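PDB 2I3D: hypothetical protein Atu1826 from Agrobacterium tumefaciens, which is of unknown function but is probably a serine hydrolase of the alpha/beta-hydrolase fold. Local coordinates for residues Met63-Tyr69 / Leu83-Phe87. Residues are numbered along the deposited sequence; the frame is centred on the assembly and turned at random. Where two conformers were deposited one is given.
Sequences MNNQIVY and LRFNF
Arg84 and Met63 both set CG between backbone N and carbonyl carbon (chi1 57° in Arg84), and from there each side chain runs out extended, the arginine toward the loop before helix 66-77 and the selenomethionine across the amide of Asn86. The contact lies within a beta-alpha-beta unit of the alpha/beta-hydrolase fold, in which strands 49-53 and 81-85 are parallel neighbours joined through helix 66-77. Arginine suits this place on strand 81-85 because its long chain crosses to the loop while its flat end can be used on both edge and face. At the edge, NE gives a weak, bent hydrogen bond to Met63 O (3.0 Å, 129°). Over one face stands the Tyr69 ring, perpendicular to the guanidinium plane and presenting its own edge, with CD1 3.7 Å from Arg84 CZ. Phe72, further along the helix, adds a cation-pi contact, and Asn215 of the second subunit packs on the same arginine. Val68 faces the strand with a compact branched side chain, its CG1 4.2 Å from Arg84 CD. In the conformer given, Asn65, a short amide well suited to the N-cap, accepts Val68 N on a lone pair of OD1 (3.1 Å). Asn86 uses both ends of its amide, ND2 donating to Glu36 on strand 33-40, while the unbranched Met63 chain lies across it at about a right angle, SE 3.9 Å from Asn86 CG. The amide oxygen OD1 takes the Met63 N-H almost straight, at 2.7 Å and 167°.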
HETATM    1  N   MSE B  63      -7.476  -1.263   4.867  1.00 13.45           N
HETATM    2  CA  MSE B  63      -7.425  -2.716   4.986  1.00 14.06           C
HETATM    3  C   MSE B  63      -6.846  -3.397   3.748  1.00 14.15           C
HETATM    4  O   MSE B  63      -6.577  -4.599   3.789  1.00 14.24           O
HETATM    5  CB  MSE B  63      -8.813  -3.288   5.262  1.00 14.58           C
HETATM    6  CG  MSE B  63      -9.742  -3.204   4.027  1.00 14.59           C
HETATM    7 SE   MSE B  63     -11.499  -3.751   4.479  0.75 21.63          SE
HETATM    8  CE  MSE B  63     -12.266  -3.542   2.715  1.00 19.12           C
ATOM      9  N   ASN B  64      -6.726  -2.664   2.641  1.00 12.85           N
ATOM     10  CA  ASN B  64      -6.128  -3.316   1.468  1.00 14.48           C
ATOM     11  C   ASN B  64      -4.694  -2.948   1.142  1.00 13.49           C
ATOM     12  O   ASN B  64      -4.190  -3.372   0.113  1.00 14.05           O
ATOM     13  CB  ASN B  64      -7.009  -3.153   0.261  1.00 16.37           C
ATOM     14  CG  ASN B  64      -8.352  -3.851   0.433  1.00 19.43           C
ATOM     15  OD1 ASN B  64      -9.358  -3.219   0.245  1.00 25.02           O
ATOM     16  ND2 ASN B  64      -8.361  -5.130   0.872  1.00 21.27           N
ATOM     17  N   ASN B  65      -4.057  -2.165   2.038  1.00 14.32           N
ATOM     18  CA  ASN B  65      -2.608  -1.981   2.014  0.60 14.15           C
ATOM     19  C   ASN B  65      -1.922  -3.365   1.861  1.00 14.04           C
ATOM     20  O   ASN B  65      -2.369  -4.359   2.436  1.00 13.34           O
ATOM     21  CB  ASN B  65      -2.208  -1.197   3.297  0.60 14.65           C
ATOM     22  CG  ASN B  65      -0.718  -1.253   3.627  0.60 14.83           C
ATOM     23  OD1 ASN B  65      -0.242  -2.212   4.213  0.60 15.25           O
ATOM     24  ND2 ASN B  65      -0.004  -0.160   3.344  0.60 17.15           N
ATOM     25  N   GLN B  66      -0.855  -3.450   1.049  1.00 13.65           N
ATOM     26  CA  GLN B  66      -0.276  -4.781   0.734  0.60 12.67           C
ATOM     27  C   GLN B  66       0.192  -5.528   1.987  1.00 12.90           C
ATOM     28  O   GLN B  66      -0.001  -6.713   2.097  1.00 12.69           O
ATOM     29  CB  GLN B  66       0.876  -4.689  -0.278  0.60 11.90           C
ATOM     30  CG  GLN B  66       0.497  -3.967  -1.603  0.60 12.32           C
ATOM     31  CD  GLN B  66      -0.810  -4.511  -2.282  0.60 13.80           C
ATOM     32  OE1 GLN B  66      -1.262  -5.644  -2.024  0.60 14.28           O
ATOM     33  NE2 GLN B  66      -1.384  -3.706  -3.160  0.60  9.81           N
ATOM     34  N   ILE B  67       0.834  -4.807   2.891  1.00 12.69           N
ATOM     35  CA  ILE B  67       1.331  -5.453   4.139  1.00 11.47           C
ATOM     36  C   ILE B  67       0.146  -5.968   4.977  1.00 11.41           C
ATOM     37  O   ILE B  67       0.169  -7.089   5.484  1.00 12.07           O
ATOM     38  CB  ILE B  67       2.227  -4.485   4.941  1.00 12.27           C
ATOM     39  CG1 ILE B  67       3.548  -4.242   4.178  1.00 11.89           C
ATOM     40  CG2 ILE B  67       2.489  -5.014   6.358  1.00 11.67           C
ATOM     41  CD1 ILE B  67       4.380  -3.132   4.795  1.00 13.74           C
ATOM     42  N   VAL B  68      -0.911  -5.153   5.078  1.00 11.25           N
ATOM     43  CA  VAL B  68      -2.130  -5.581   5.775  1.00 11.28           C
ATOM     44  C   VAL B  68      -2.741  -6.848   5.127  1.00 11.91           C
ATOM     45  O   VAL B  68      -3.067  -7.850   5.812  1.00 12.22           O
ATOM     46  CB  VAL B  68      -3.151  -4.433   5.863  1.00 11.46           C
ATOM     47  CG1 VAL B  68      -4.436  -4.979   6.504  1.00 11.49           C
ATOM     48  CG2 VAL B  68      -2.558  -3.208   6.678  1.00 12.89           C
ATOM     49  N   TYR B  69      -2.887  -6.813   3.797  1.00 11.50           N
ATOM     50  CA  TYR B  69      -3.374  -7.978   3.033  1.00 12.06           C
ATOM     51  C   TYR B  69      -2.499  -9.217   3.247  1.00 12.56           C
ATOM     52  O   TYR B  69      -3.010 -10.288   3.548  1.00 12.25           O
ATOM     53  CB  TYR B  69      -3.487  -7.649   1.528  1.00 13.49           C
ATOM     54  CG  TYR B  69      -3.930  -8.884   0.806  1.00 14.50           C
ATOM     55  CD1 TYR B  69      -5.269  -9.290   0.864  1.00 16.80           C
ATOM     56  CD2 TYR B  69      -3.015  -9.715   0.173  1.00 16.59           C
ATOM     57  CE1 TYR B  69      -5.670 -10.444   0.268  1.00 18.71           C
ATOM     58  CE2 TYR B  69      -3.429 -10.902  -0.438  1.00 17.80           C
ATOM     59  CZ  TYR B  69      -4.760 -11.243  -0.379  1.00 18.53           C
ATOM     60  OH  TYR B  69      -5.217 -12.400  -0.952  1.00 23.04           O
ATOM     61  N   LEU B  83      -9.966 -11.691  10.127  1.00 15.57           N
ATOM     62  CA  LEU B  83     -10.705 -10.480   9.746  1.00 15.19           C
ATOM     63  C   LEU B  83      -9.736  -9.319   9.613  1.00 15.23           C
ATOM     64  O   LEU B  83      -8.949  -9.104  10.526  1.00 14.50           O
ATOM     65  CB  LEU B  83     -11.750 -10.136  10.822  1.00 15.55           C
ATOM     66  CG  LEU B  83     -12.532  -8.840  10.609  1.00 15.96           C
ATOM     67  CD1 LEU B  83     -13.529  -8.981   9.433  1.00 17.92           C
ATOM     68  CD2 LEU B  83     -13.233  -8.464  11.878  1.00 18.86           C
ATOM     69  N   ARG B  84      -9.747  -8.606   8.483  1.00 13.69           N
ATOM     70  CA  ARG B  84      -9.195  -7.261   8.416  1.00 14.19           C
ATOM     71  C   ARG B  84     -10.366  -6.319   8.172  1.00 14.50           C
ATOM     72  O   ARG B  84     -11.392  -6.706   7.608  1.00 15.28           O
ATOM     73  CB  ARG B  84      -8.134  -7.096   7.320  1.00 13.59           C
ATOM     74  CG  ARG B  84      -8.631  -7.459   5.880  1.00 13.51           C
ATOM     75  CD  ARG B  84      -7.435  -7.445   4.899  1.00 14.84           C
ATOM     76  NE  ARG B  84      -7.855  -7.261   3.508  1.00 15.75           N
ATOM     77  CZ  ARG B  84      -8.311  -8.238   2.718  1.00 17.09           C
ATOM     78  NH1 ARG B  84      -8.431  -9.490   3.161  1.00 17.79           N
ATOM     79  NH2 ARG B  84      -8.649  -7.952   1.471  1.00 18.98           N
ATOM     80  N   PHE B  85     -10.234  -5.082   8.606  1.00 13.94           N
ATOM     81  CA  PHE B  85     -11.328  -4.119   8.382  1.00 14.53           C
ATOM     82  C   PHE B  85     -10.817  -2.683   8.348  1.00 14.84           C
ATOM     83  O   PHE B  85      -9.721  -2.391   8.810  1.00 13.94           O
ATOM     84  CB  PHE B  85     -12.385  -4.268   9.499  1.00 15.53           C
ATOM     85  CG  PHE B  85     -11.942  -3.728  10.840  1.00 14.43           C
ATOM     86  CD1 PHE B  85     -12.278  -2.421  11.218  1.00 14.17           C
ATOM     87  CD2 PHE B  85     -11.156  -4.511  11.708  1.00 14.97           C
ATOM     88  CE1 PHE B  85     -11.837  -1.890  12.435  1.00 15.95           C
ATOM     89  CE2 PHE B  85     -10.703  -3.967  12.936  1.00 12.99           C
ATOM     90  CZ  PHE B  85     -11.057  -2.669  13.286  1.00 15.77           C
ATOM     91  N   ASN B  86     -11.647  -1.785   7.803  1.00 14.42           N
ATOM     92  CA  ASN B  86     -11.321  -0.380   7.726  1.00 13.90           C
ATOM     93  C   ASN B  86     -11.773   0.314   8.984  1.00 14.15           C
ATOM     94  O   ASN B  86     -12.933   0.158   9.395  1.00 15.48           O
ATOM     95  CB  ASN B  86     -11.984   0.250   6.507  1.00 14.37           C
ATOM     96  CG  ASN B  86     -11.177   0.046   5.245  1.00 14.13           C
ATOM     97  OD1 ASN B  86      -9.942  -0.152   5.294  1.00 14.55           O
ATOM     98  ND2 ASN B  86     -11.851   0.133   4.089  1.00 17.44           N
ATOM     99  N   PHE B  87     -10.872   1.076   9.593  1.00 14.07           N
ATOM    100  CA  PHE B  87     -11.267   1.913  10.752  1.00 13.23           C
ATOM    101  C   PHE B  87     -12.350   2.910  10.340  1.00 14.34           C
ATOM    102  O   PHE B  87     -12.489   3.231   9.144  1.00 14.77           O
ATOM    103  CB  PHE B  87     -10.087   2.682  11.350  1.00 13.40           C
ATOM    104  CG  PHE B  87      -9.147   1.816  12.158  1.00 13.47           C
ATOM    105  CD1 PHE B  87      -9.606   1.046  13.249  1.00 12.95           C
ATOM    106  CD2 PHE B  87      -7.776   1.811  11.846  1.00 13.98           C
ATOM    107  CE1 PHE B  87      -8.690   0.240  13.985  1.00 14.12           C
ATOM    108  CE2 PHE B  87      -6.847   1.042  12.586  1.00 13.74           C
ATOM    109  CZ  PHE B  87      -7.305   0.237  13.648  1.00 11.69           C
TER